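Local coordinates for protein 5-cytosine DNA methyltransferase (Entamoeba histolytica, PDB 3QV2) that probably transfers methyl groups from S-adenosyl-L-methionine to carbon 5 of cytosine in tRNA or DNA, as a Dnmt2-type member of the C5-methyltransferase family, at residues I67-I72 / L116-N121; N91-K96 / D102-S107; P132-S137 / K141-I146; K155-S160 / A315-Y320. All blocks are in the same frame, centred on the assembly; numbering follows the deposited sequence.

Contact 1: residues I67-I72 / L116-N121; sequences ISIKQI and LPYLIN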
# COMPACT_ATOMS: atom_id res chain seq x y z
N ILE A 67 3.24 -17.55 -14.91
CA ILE A 67 3.02 -18.62 -13.94
C ILE A 67 1.85 -19.51 -14.35
O ILE A 67 0.79 -19.02 -14.75
CB ILE A 67 2.80 -18.08 -12.51
CG1 ILE A 67 2.78 -19.23 -11.50
CG2 ILE A 67 1.53 -17.26 -12.44
CD1 ILE A 67 2.76 -18.79 -10.06
N SER A 68 2.05 -20.82 -14.26
CA SER A 68 1.05 -21.78 -14.73
C SER A 68 -0.11 -21.93 -13.76
O SER A 68 0.03 -21.65 -12.57
CB SER A 68 1.70 -23.15 -14.98
OG SER A 68 2.09 -23.76 -13.76
N ILE A 69 -1.25 -22.38 -14.27
CA ILE A 69 -2.41 -22.65 -13.44
C ILE A 69 -2.07 -23.72 -12.41
O ILE A 69 -2.39 -23.59 -11.23
CB ILE A 69 -3.60 -23.14 -14.27
CG1 ILE A 69 -3.85 -22.20 -15.46
CG2 ILE A 69 -4.85 -23.26 -13.41
CD1 ILE A 69 -4.94 -22.68 -16.40
N LYS A 70 -1.41 -24.77 -12.88
CA LYS A 70 -1.04 -25.91 -12.04
C LYS A 70 -0.29 -25.48 -10.78
O LYS A 70 -0.62 -25.92 -9.68
CB LYS A 70 -0.18 -26.89 -12.84
CG LYS A 70 0.22 -28.14 -12.08
CD LYS A 70 -0.70 -29.30 -12.40
CE LYS A 70 -0.16 -30.61 -11.83
NZ LYS A 70 -0.93 -31.79 -12.31
N GLN A 71 0.71 -24.63 -10.95
CA GLN A 71 1.51 -24.17 -9.81
C GLN A 71 0.66 -23.39 -8.82
O GLN A 71 0.79 -23.56 -7.61
CB GLN A 71 2.69 -23.32 -10.28
CG GLN A 71 3.55 -22.79 -9.14
CD GLN A 71 4.81 -22.10 -9.62
OE1 GLN A 71 5.52 -21.46 -8.84
NE2 GLN A 71 5.10 -22.24 -10.91
N ILE A 72 -0.22 -22.53 -9.34
CA ILE A 72 -1.12 -21.76 -8.49
C ILE A 72 -2.09 -22.66 -7.73
O ILE A 72 -2.31 -22.49 -6.53
CB ILE A 72 -1.90 -20.72 -9.30
CG1 ILE A 72 -1.02 -19.51 -9.61
CG2 ILE A 72 -3.14 -20.28 -8.53
CD1 ILE A 72 -1.68 -18.49 -10.51
N LEU A 116 -7.80 -17.60 -13.23
CA LEU A 116 -9.06 -17.61 -12.48
C LEU A 116 -10.19 -18.42 -13.13
O LEU A 116 -10.83 -19.23 -12.46
CB LEU A 116 -9.52 -16.18 -12.18
CG LEU A 116 -10.72 -16.00 -11.25
CD1 LEU A 116 -10.59 -14.73 -10.42
CD2 LEU A 116 -12.03 -15.99 -12.04
N PRO A 117 -10.45 -18.19 -14.43
CA PRO A 117 -11.60 -18.83 -15.07
C PRO A 117 -11.46 -20.35 -15.21
O PRO A 117 -12.43 -21.01 -15.60
CB PRO A 117 -11.62 -18.20 -16.47
CG PRO A 117 -10.83 -16.94 -16.34
CD PRO A 117 -9.77 -17.26 -15.34
N TYR A 118 -10.29 -20.89 -14.90
CA TYR A 118 -10.04 -22.32 -15.12
C TYR A 118 -9.77 -23.11 -13.85
O TYR A 118 -9.69 -24.34 -13.88
CB TYR A 118 -8.90 -22.51 -16.14
CG TYR A 118 -9.19 -21.87 -17.48
CD1 TYR A 118 -10.01 -22.51 -18.41
CD2 TYR A 118 -8.66 -20.64 -17.82
CE1 TYR A 118 -10.28 -21.93 -19.64
CE2 TYR A 118 -8.92 -20.06 -19.04
CZ TYR A 118 -9.73 -20.70 -19.95
OH TYR A 118 -9.99 -20.13 -21.17
N LEU A 119 -9.64 -22.42 -12.72
CA LEU A 119 -9.44 -23.09 -11.44
C LEU A 119 -10.65 -23.95 -11.09
O LEU A 119 -11.79 -23.57 -11.34
CB LEU A 119 -9.22 -22.06 -10.32
CG LEU A 119 -7.96 -21.20 -10.41
CD1 LEU A 119 -7.97 -20.13 -9.32
CD2 LEU A 119 -6.72 -22.06 -10.30
N ILE A 120 -10.38 -25.13 -10.52
CA ILE A 120 -11.45 -25.97 -10.01
C ILE A 120 -12.14 -25.23 -8.87
O ILE A 120 -13.36 -25.21 -8.77
CB ILE A 120 -10.92 -27.31 -9.48
CG1 ILE A 120 -10.33 -28.14 -10.63
CG2 ILE A 120 -12.02 -28.09 -8.78
CD1 ILE A 120 -11.35 -28.50 -11.69
N ASN A 121 -11.33 -24.63 -8.01
CA ASN A 121 -11.84 -23.85 -6.89
C ASN A 121 -11.39 -22.39 -6.96
O ASN A 121 -10.28 -22.06 -6.56
CB ASN A 121 -11.39 -24.46 -5.56
CG ASN A 121 -11.92 -25.87 -5.37
OD1 ASN A 121 -11.15 -26.81 -5.18
ND2 ASN A 121 -13.24 -26.02 -5.41
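Ile69 and Leu119 make the tight part of this contact: CG2 of Ile69 lies 3.8 Å from CD2 of Leu119, and the two side chains pass each other at a slant. Ile69 works with both its branches. CG2 stands anti to the backbone N and meets the leucine, while CG1, anti to the carbonyl carbon (chi1 -50°), carries CD1 off to Tyr118, where it comes to 4.0 Å from CB. Leu119 bends inward through its CD2 methyl, and the same methyl reaches 4.4 Å from CG2 of Ile72, one turn further along the helix. Helix 106-115 adds to the packing, its Ile115 touching both isoleucines, and Trp80 of strand 79-82 lies against Leu119.

In the Rossmann-like fold of class I methyltransferases this lies at the periphery of the domain: helix 69-74 meets the loop that leads from helix 106-115 into strand 125-130. Ser68 is the N-cap of the first helix, its OG taking the N-H of Gln71 at 3.2 Å along a fairly straight path (162°), which fixes the helix start just ahead of Ile69.

Toward solvent the contact thins out. Tyr118 begins by heading for the isoleucine, but its ring swings away, so that it is mainly CB that touches, and CB of Pro117 sits 4.0 Å above one face of the ring near its rim. On the exposed loop the backbone N of Ile120 is tied to the carboxylate of Glu73, a polar link just beyond the hydrophobic patch.

Contact 2: residues N91-K96 / D102-S107; sequences NSIMSK and DPRAKS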
# COMPACT_ATOMS: atom_id res chain seq x y z
N ASN A 91 -3.19 9.17 -16.61
CA ASN A 91 -3.98 9.73 -17.71
C ASN A 91 -3.25 9.73 -19.05
O ASN A 91 -3.87 9.56 -20.10
CB ASN A 91 -4.48 11.13 -17.36
CG ASN A 91 -5.58 11.13 -16.33
OD1 ASN A 91 -6.51 10.31 -16.39
ND2 ASN A 91 -5.50 12.03 -15.36
N SER A 92 -1.94 9.91 -19.01
CA SER A 92 -1.13 9.91 -20.22
C SER A 92 -1.25 8.58 -20.96
O SER A 92 -1.58 8.53 -22.14
CB SER A 92 0.33 10.20 -19.90
OG SER A 92 1.13 10.18 -21.07
N ILE A 93 -0.96 7.49 -20.24
CA ILE A 93 -1.00 6.15 -20.81
C ILE A 93 -2.42 5.69 -21.11
O ILE A 93 -2.67 5.06 -22.14
CB ILE A 93 -0.35 5.13 -19.85
CG1 ILE A 93 1.15 5.43 -19.70
CG2 ILE A 93 -0.56 3.71 -20.35
CD1 ILE A 93 1.85 4.52 -18.70
N MET A 94 -3.35 6.02 -20.22
CA MET A 94 -4.72 5.55 -20.35
C MET A 94 -5.51 6.28 -21.44
O MET A 94 -6.37 5.67 -22.09
CB MET A 94 -5.45 5.64 -19.00
CG MET A 94 -5.04 4.57 -18.01
SD MET A 94 -5.76 4.80 -16.37
CE MET A 94 -7.49 4.97 -16.78
N SER A 95 -5.24 7.56 -21.63
CA SER A 95 -5.93 8.33 -22.67
C SER A 95 -5.47 7.91 -24.06
O SER A 95 -6.10 8.24 -25.06
CB SER A 95 -5.72 9.83 -22.47
OG SER A 95 -4.37 10.20 -22.71
N LYS A 96 -4.36 7.18 -24.10
CA LYS A 96 -3.80 6.68 -25.36
C LYS A 96 -4.13 5.21 -25.54
O LYS A 96 -3.71 4.58 -26.51
CB LYS A 96 -2.29 6.89 -25.40
CG LYS A 96 -1.87 8.34 -25.34
CD LYS A 96 -0.36 8.48 -25.42
CE LYS A 96 0.08 9.93 -25.30
NZ LYS A 96 -0.34 10.52 -24.00
N ASP A 102 0.42 -2.32 -21.82
CA ASP A 102 1.60 -2.04 -21.00
C ASP A 102 2.13 -3.33 -20.37
O ASP A 102 1.39 -4.05 -19.71
CB ASP A 102 1.26 -1.02 -19.92
CG ASP A 102 2.49 -0.49 -19.21
OD1 ASP A 102 2.56 0.74 -18.98
OD2 ASP A 102 3.38 -1.29 -18.88
N PRO A 103 3.42 -3.61 -20.58
CA PRO A 103 4.06 -4.84 -20.09
C PRO A 103 3.96 -5.02 -18.57
O PRO A 103 3.98 -6.16 -18.10
CB PRO A 103 5.53 -4.68 -20.52
CG PRO A 103 5.69 -3.22 -20.82
CD PRO A 103 4.37 -2.76 -21.33
N ARG A 104 3.84 -3.92 -17.83
CA ARG A 104 3.75 -4.00 -16.37
C ARG A 104 2.36 -4.44 -15.91
O ARG A 104 2.16 -4.72 -14.73
CB ARG A 104 4.12 -2.67 -15.73
CG ARG A 104 5.50 -2.15 -16.11
CD ARG A 104 5.39 -0.87 -16.91
NE ARG A 104 5.98 0.27 -16.22
CZ ARG A 104 5.73 1.54 -16.51
NH1 ARG A 104 4.89 1.85 -17.48
NH2 ARG A 104 6.33 2.50 -15.82
N ALA A 105 1.42 -4.49 -16.84
CA ALA A 105 0.07 -4.94 -16.53
C ALA A 105 -0.12 -6.39 -16.95
O ALA A 105 -1.15 -7.01 -16.66
CB ALA A 105 -0.95 -4.05 -17.23
N LYS A 106 0.88 -6.93 -17.63
CA LYS A 106 0.82 -8.29 -18.17
C LYS A 106 0.55 -9.34 -17.09
O LYS A 106 -0.17 -10.31 -17.33
CB LYS A 106 2.11 -8.62 -18.92
CG LYS A 106 2.07 -9.90 -19.73
CD LYS A 106 3.29 -10.05 -20.61
CE LYS A 106 3.21 -11.29 -21.48
NZ LYS A 106 3.18 -12.54 -20.67
N SER A 107 1.14 -9.14 -15.92
CA SER A 107 0.99 -10.10 -14.83
C SER A 107 -0.43 -10.16 -14.27
O SER A 107 -0.96 -11.25 -14.04
CB SER A 107 1.99 -9.79 -13.70
OG SER A 107 1.93 -8.43 -13.33
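Ile93 pushes its CD1 methyl against the carboxylate of Asp102, 3.9 Å from OD1, the two side chains standing at about a right angle. The contact joins the short helix 91-94 to the turn that leads into helix 106-115, in the catalytic domain of a C5-methyltransferase; at its far end Ser107 belongs to the S-adenosyl-L-homocysteine pocket and touches the ligand. Only a small surface is buried here, and the isoleucine owes its reach to chi1 -65°, which turns CG1 anti to the carbonyl carbon and points CD1 at the aspartate.

What the methyl meets is a charged pair. Arg104 folds back so that NH1 donates to OD1 of Asp102 at 3.0 Å, a salt bridge that uses the syn lone pair of the oxygen, with that oxygen 15° out of the guanidinium plane. CD1 of Ile93 also lies 4.2 Å from NH1 of Arg104, approaching the guanidinium obliquely. The apolar tip therefore rests beside both halves of the ion pair, whose opposite charges probably stabilise each other. The arginine also touches Gln87, next to the predicted active-site Cys86.

Away from the meeting point, segment 91-96 is bonded within itself: Lys96 curls back and its NZ donates a hydrogen bond to Ser92 O, while Asn91 O accepts from both Ser95 N and Ser95 OG, the hydroxyl lying 2.7 Å from that carbonyl oxygen.

Contact 3: residues P132-S137 / K141-I146; sequences PLFKES and KEIYNI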
# COMPACT_ATOMS: atom_id res chain seq x y z
N PRO A 132 -6.26 5.39 -7.78
CA PRO A 132 -7.61 5.78 -8.21
C PRO A 132 -7.87 5.55 -9.70
O PRO A 132 -8.92 5.00 -10.06
CB PRO A 132 -7.66 7.27 -7.89
CG PRO A 132 -6.78 7.41 -6.70
CD PRO A 132 -5.66 6.41 -6.90
N LEU A 133 -6.93 5.95 -10.55
CA LEU A 133 -7.12 5.85 -12.00
C LEU A 133 -7.27 4.41 -12.50
O LEU A 133 -7.76 4.18 -13.60
CB LEU A 133 -5.98 6.55 -12.75
CG LEU A 133 -6.04 8.08 -12.77
CD1 LEU A 133 -4.82 8.66 -13.45
CD2 LEU A 133 -7.32 8.53 -13.46
N PHE A 134 -6.85 3.45 -11.68
CA PHE A 134 -7.00 2.04 -12.03
C PHE A 134 -8.47 1.72 -12.26
O PHE A 134 -8.82 0.91 -13.12
CB PHE A 134 -6.43 1.16 -10.93
CG PHE A 134 -6.47 -0.31 -11.24
CD1 PHE A 134 -5.70 -0.84 -12.26
CD2 PHE A 134 -7.27 -1.17 -10.50
CE1 PHE A 134 -5.74 -2.19 -12.55
CE2 PHE A 134 -7.30 -2.52 -10.78
CZ PHE A 134 -6.54 -3.03 -11.80
N LYS A 135 -9.34 2.36 -11.48
CA LYS A 135 -10.78 2.17 -11.58
C LYS A 135 -11.30 2.45 -12.99
O LYS A 135 -12.28 1.85 -13.42
CB LYS A 135 -11.50 3.06 -10.56
CG LYS A 135 -13.01 3.05 -10.68
CD LYS A 135 -13.65 3.99 -9.66
CE LYS A 135 -15.15 4.05 -9.83
NZ LYS A 135 -15.78 2.71 -9.70
N GLU A 136 -10.63 3.36 -13.70
CA GLU A 136 -11.07 3.75 -15.03
C GLU A 136 -10.25 3.10 -16.15
O GLU A 136 -10.49 3.36 -17.33
CB GLU A 136 -11.02 5.27 -15.19
CG GLU A 136 -12.38 5.94 -15.32
CD GLU A 136 -13.15 5.94 -14.01
OE1 GLU A 136 -12.58 6.34 -12.98
OE2 GLU A 136 -14.33 5.53 -14.02
N SER A 137 -9.30 2.25 -15.78
CA SER A 137 -8.41 1.63 -16.75
C SER A 137 -9.12 0.56 -17.58
O SER A 137 -10.10 -0.04 -17.13
CB SER A 137 -7.19 1.01 -16.06
OG SER A 137 -7.56 -0.08 -15.24
N LYS A 141 -11.40 -2.71 -16.32
CA LYS A 141 -12.66 -2.90 -17.01
C LYS A 141 -12.81 -4.36 -17.42
O LYS A 141 -13.88 -4.95 -17.28
CB LYS A 141 -12.75 -2.00 -18.25
CG LYS A 141 -13.99 -2.24 -19.09
CD LYS A 141 -13.97 -1.42 -20.37
CE LYS A 141 -15.13 -1.78 -21.28
NZ LYS A 141 -16.45 -1.47 -20.66
N GLU A 142 -11.72 -4.93 -17.92
CA GLU A 142 -11.70 -6.32 -18.34
C GLU A 142 -11.72 -7.26 -17.13
O GLU A 142 -12.44 -8.26 -17.13
CB GLU A 142 -10.47 -6.60 -19.21
CG GLU A 142 -10.43 -7.99 -19.82
CD GLU A 142 -9.25 -8.17 -20.76
OE1 GLU A 142 -8.58 -7.17 -21.07
OE2 GLU A 142 -9.01 -9.32 -21.19
N ILE A 143 -10.93 -6.94 -16.12
CA ILE A 143 -10.90 -7.72 -14.89
C ILE A 143 -12.29 -7.77 -14.25
O ILE A 143 -12.72 -8.81 -13.76
CB ILE A 143 -9.88 -7.17 -13.88
CG1 ILE A 143 -8.45 -7.42 -14.38
CG2 ILE A 143 -10.08 -7.80 -12.51
CD1 ILE A 143 -7.38 -6.84 -13.48
N TYR A 144 -12.98 -6.63 -14.27
CA TYR A 144 -14.33 -6.54 -13.72
C TYR A 144 -15.27 -7.49 -14.46
O TYR A 144 -16.00 -8.25 -13.85
CB TYR A 144 -14.85 -5.11 -13.81
CG TYR A 144 -16.22 -4.91 -13.20
CD1 TYR A 144 -16.38 -4.58 -11.86
CD2 TYR A 144 -17.37 -5.05 -13.98
CE1 TYR A 144 -17.63 -4.40 -11.31
CE2 TYR A 144 -18.63 -4.87 -13.43
CZ TYR A 144 -18.75 -4.55 -12.10
OH TYR A 144 -20.00 -4.37 -11.54
N ASN A 145 -15.23 -7.43 -15.79
CA ASN A 145 -16.04 -8.32 -16.62
C ASN A 145 -15.76 -9.79 -16.33
O ASN A 145 -16.68 -10.59 -16.19
CB ASN A 145 -15.84 -8.02 -18.10
CG ASN A 145 -16.49 -6.72 -18.54
OD1 ASN A 145 -17.57 -6.36 -18.05
ND2 ASN A 145 -15.85 -6.01 -19.45
N ILE A 146 -14.48 -10.14 -16.26
CA ILE A 146 -14.08 -11.51 -15.97
C ILE A 146 -14.64 -11.97 -14.63
O ILE A 146 -15.24 -13.04 -14.53
CB ILE A 146 -12.55 -11.67 -15.96
CG1 ILE A 146 -11.98 -11.46 -17.36
CG2 ILE A 146 -12.16 -13.04 -15.43
CD1 ILE A 146 -10.47 -11.57 -17.43
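The backbone of 132-137 winds through a helical turn and hands over directly to helix 138-149, the two segments coming closest at Ser137 and Lys141, whose CA atoms are 6.2 Å apart. Ser137 is the N-cap of that helix, in the connection that leaves strand 125-130 of the Rossmann-like sheet. Its carbonyl O accepts from Lys141 N at 3.1 Å, the first-turn bond, with an N-H...O angle of 157° and the donor tilted 27° from the carbonyl plane. Its hydroxyl makes two bonds at once: OG donates to Phe134 O at 2.7 Å, in the carbonyl plane on a lone pair, and accepts from Phe140 N to cap the helix. Phe134 O is gripped twice, since Ser137 N also donates to it, and this ties the preceding turn to the helix start.

Beneath the cap, the ring of Phe134 reaches forward with CG anti to its backbone N (chi1 -177°). The CD1 methyl of Ile143 lies at the edge of the ring, near its plane. Tyr89 makes an edge-to-face contact with the same phenylalanine, and Val108 and Tyr112 of helix 106-115 touch the isoleucine. Lys141, by contrast, touches the turn with the base of its side chain, its CB lying 3.5 Å from Ser137 O before the chain runs outward. At the buried end of the contact, CZ of Phe134 lies 4.2 Å from CD1 of Ile143.

Contact 4: residues K155-S160 / A315-Y320; sequences KDIICS and AQLMEY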
# COMPACT_ATOMS: atom_id res chain seq x y z
N LYS A 155 -17.57 -5.09 -4.73
CA LYS A 155 -17.73 -3.76 -4.14
C LYS A 155 -16.38 -3.05 -4.12
O LYS A 155 -15.36 -3.62 -3.76
CB LYS A 155 -18.30 -3.85 -2.73
CG LYS A 155 -19.77 -4.23 -2.69
CD LYS A 155 -20.53 -3.42 -1.65
CE LYS A 155 -22.01 -3.75 -1.68
NZ LYS A 155 -22.62 -3.48 -3.02
N ASP A 156 -16.39 -1.78 -4.52
CA ASP A 156 -15.17 -1.00 -4.61
C ASP A 156 -15.31 0.35 -3.91
O ASP A 156 -16.42 0.83 -3.70
CB ASP A 156 -14.78 -0.80 -6.08
CG ASP A 156 -15.86 -0.11 -6.88
OD1 ASP A 156 -17.02 -0.06 -6.40
OD2 ASP A 156 -15.57 0.37 -7.99
N ILE A 157 -14.18 0.94 -3.55
CA ILE A 157 -14.19 2.23 -2.86
C ILE A 157 -12.88 2.99 -3.06
O ILE A 157 -11.80 2.40 -3.07
CB ILE A 157 -14.45 2.06 -1.35
CG1 ILE A 157 -14.60 3.43 -0.68
CG2 ILE A 157 -13.32 1.27 -0.70
CD1 ILE A 157 -14.85 3.36 0.81
N ILE A 158 -13.00 4.30 -3.24
CA ILE A 158 -11.84 5.18 -3.26
C ILE A 158 -11.84 5.99 -1.97
O ILE A 158 -12.75 6.78 -1.72
CB ILE A 158 -11.89 6.15 -4.46
CG1 ILE A 158 -11.79 5.38 -5.77
CG2 ILE A 158 -10.77 7.18 -4.35
CD1 ILE A 158 -11.78 6.27 -7.00
N CYS A 159 -10.82 5.78 -1.14
CA CYS A 159 -10.76 6.46 0.15
C CYS A 159 -9.32 6.72 0.59
O CYS A 159 -8.37 6.20 0.00
CB CYS A 159 -11.51 5.67 1.22
SG CYS A 159 -10.80 4.05 1.57
N SER A 160 -9.17 7.52 1.64
CA SER A 160 -7.86 7.90 2.15
C SER A 160 -7.79 7.65 3.66
O SER A 160 -8.82 7.66 4.34
CB SER A 160 -7.59 9.38 1.85
OG SER A 160 -6.32 9.78 2.33
N ALA A 315 -7.20 -2.84 6.54
CA ALA A 315 -7.69 -3.66 7.64
C ALA A 315 -9.20 -3.58 7.75
O ALA A 315 -9.88 -4.59 7.90
CB ALA A 315 -7.03 -3.26 8.94
N GLN A 316 -9.73 -2.36 7.68
CA GLN A 316 -11.17 -2.15 7.79
C GLN A 316 -11.92 -2.70 6.58
O GLN A 316 -13.00 -3.27 6.72
CB GLN A 316 -11.49 -0.66 7.96
CG GLN A 316 -11.01 -0.08 9.28
CD GLN A 316 -11.69 1.24 9.61
OE1 GLN A 316 -12.75 1.55 9.09
NE2 GLN A 316 -11.07 2.01 10.50
N LEU A 317 -11.34 -2.54 5.39
CA LEU A 317 -11.98 -3.01 4.17
C LEU A 317 -11.98 -4.53 4.07
O LEU A 317 -12.91 -5.12 3.53
CB LEU A 317 -11.30 -2.39 2.94
CG LEU A 317 -11.32 -0.86 2.91
CD1 LEU A 317 -10.65 -0.34 1.65
CD2 LEU A 317 -12.75 -0.35 3.00
N MET A 318 -10.93 -5.16 4.58
CA MET A 318 -10.85 -6.61 4.59
C MET A 318 -11.89 -7.20 5.54
O MET A 318 -12.52 -8.21 5.24
CB MET A 318 -9.45 -7.08 4.99
CG MET A 318 -8.40 -6.91 3.91
SD MET A 318 -6.81 -7.61 4.38
CE MET A 318 -5.90 -7.48 2.85
N GLU A 319 -12.07 -6.55 6.69
CA GLU A 319 -13.08 -6.97 7.65
C GLU A 319 -14.46 -6.99 6.99
O GLU A 319 -15.30 -7.83 7.31
CB GLU A 319 -13.08 -6.05 8.87
CG GLU A 319 -11.81 -6.14 9.70
CD GLU A 319 -11.67 -4.99 10.69
OE1 GLU A 319 -12.56 -4.11 10.70
OE2 GLU A 319 -10.68 -4.97 11.44
N TYR A 320 -14.67 -6.07 6.06
CA TYR A 320 -15.90 -6.03 5.29
C TYR A 320 -15.94 -7.17 4.28
O TYR A 320 -16.92 -7.92 4.22
CB TYR A 320 -16.03 -4.68 4.57
CG TYR A 320 -17.25 -4.57 3.68
CD1 TYR A 320 -18.53 -4.50 4.24
CD2 TYR A 320 -17.14 -4.51 2.30
CE1 TYR A 320 -19.65 -4.40 3.43
CE2 TYR A 320 -18.25 -4.40 1.49
CZ TYR A 320 -19.50 -4.34 2.06
OH TYR A 320 -20.61 -4.23 1.26
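Lys155 lays its aliphatic chain across the phenol end of Tyr320 at about a right angle, meeting the ring at its edge and in its plane. The chain bends at chi2, which brings CD to 3.0 Å from the tyrosine OH, a tight approach, while CE lies 3.3 Å from the same oxygen. This is carbon against oxygen, and the hydroxyl has its polar partner elsewhere, in the carbonyl oxygen of Asn184. With CG of Tyr320 anti to the backbone N (chi1 177°) the ring extends toward the strand, and its OH end meets the lysine; Phe182 stacks on the ring and also touches Lys155, so the phenol is held on more than one side.

Two residues along the strand, Ile157 offers CG2 to the forked end of Leu317, where the side chains meet at a slant. That methyl is 3.9 Å from CD1 and 4.1 Å from CD2, so it faces both branches of the leucine. Cys159 continues the row, with SG 4.4 Å from CD1 of Leu317. Lys155, Ile157 and Cys159 are alternate residues, and all three turn the same face of the strand to the helix.

The segment axes of 155-159 and 315-320 run nearly antiparallel, at 164° and 11.1 Å apart, as when a helix lies along a sheet in a Rossmann-like domain. Strand 153-159 is the outermost on its side of the mixed sheet, hydrogen-bonded to strand 172-178, whose Tyr174 touches both Cys159 and Leu317. Further in, helix 311-321 sets Leu317 and Met318 on Phe127 of strand 125-130, with helix 22-29 against Ala315 and Met318.

Overall arrangement
Contacts 2 and 3 are neighbours, with centres 12 Å apart: the CE methyl of Met94 reaches 3.3 Å from Leu133 O, wedging helix 91-94 against the turn 132-137. Contact 3 joins contact 4 through a salt bridge, Lys135 NZ to Asp156 OD2 at 2.9 Å, and contact 1 through Pro117 packing on Ile146. Helix 106-115 runs between contacts 2 and 1, and contact 2 is nested in the loop that contact 1 closes. The bound S-adenosyl-L-homocysteine touches Ser107 of contact 2; the side chains of Ile72, Phe134 and Leu317, in contacts 1, 3 and 4, lie about 11, 12 and 13 Å from it. Phe134 is about 7 Å from the predicted active-site Cys86, side chain to side chain.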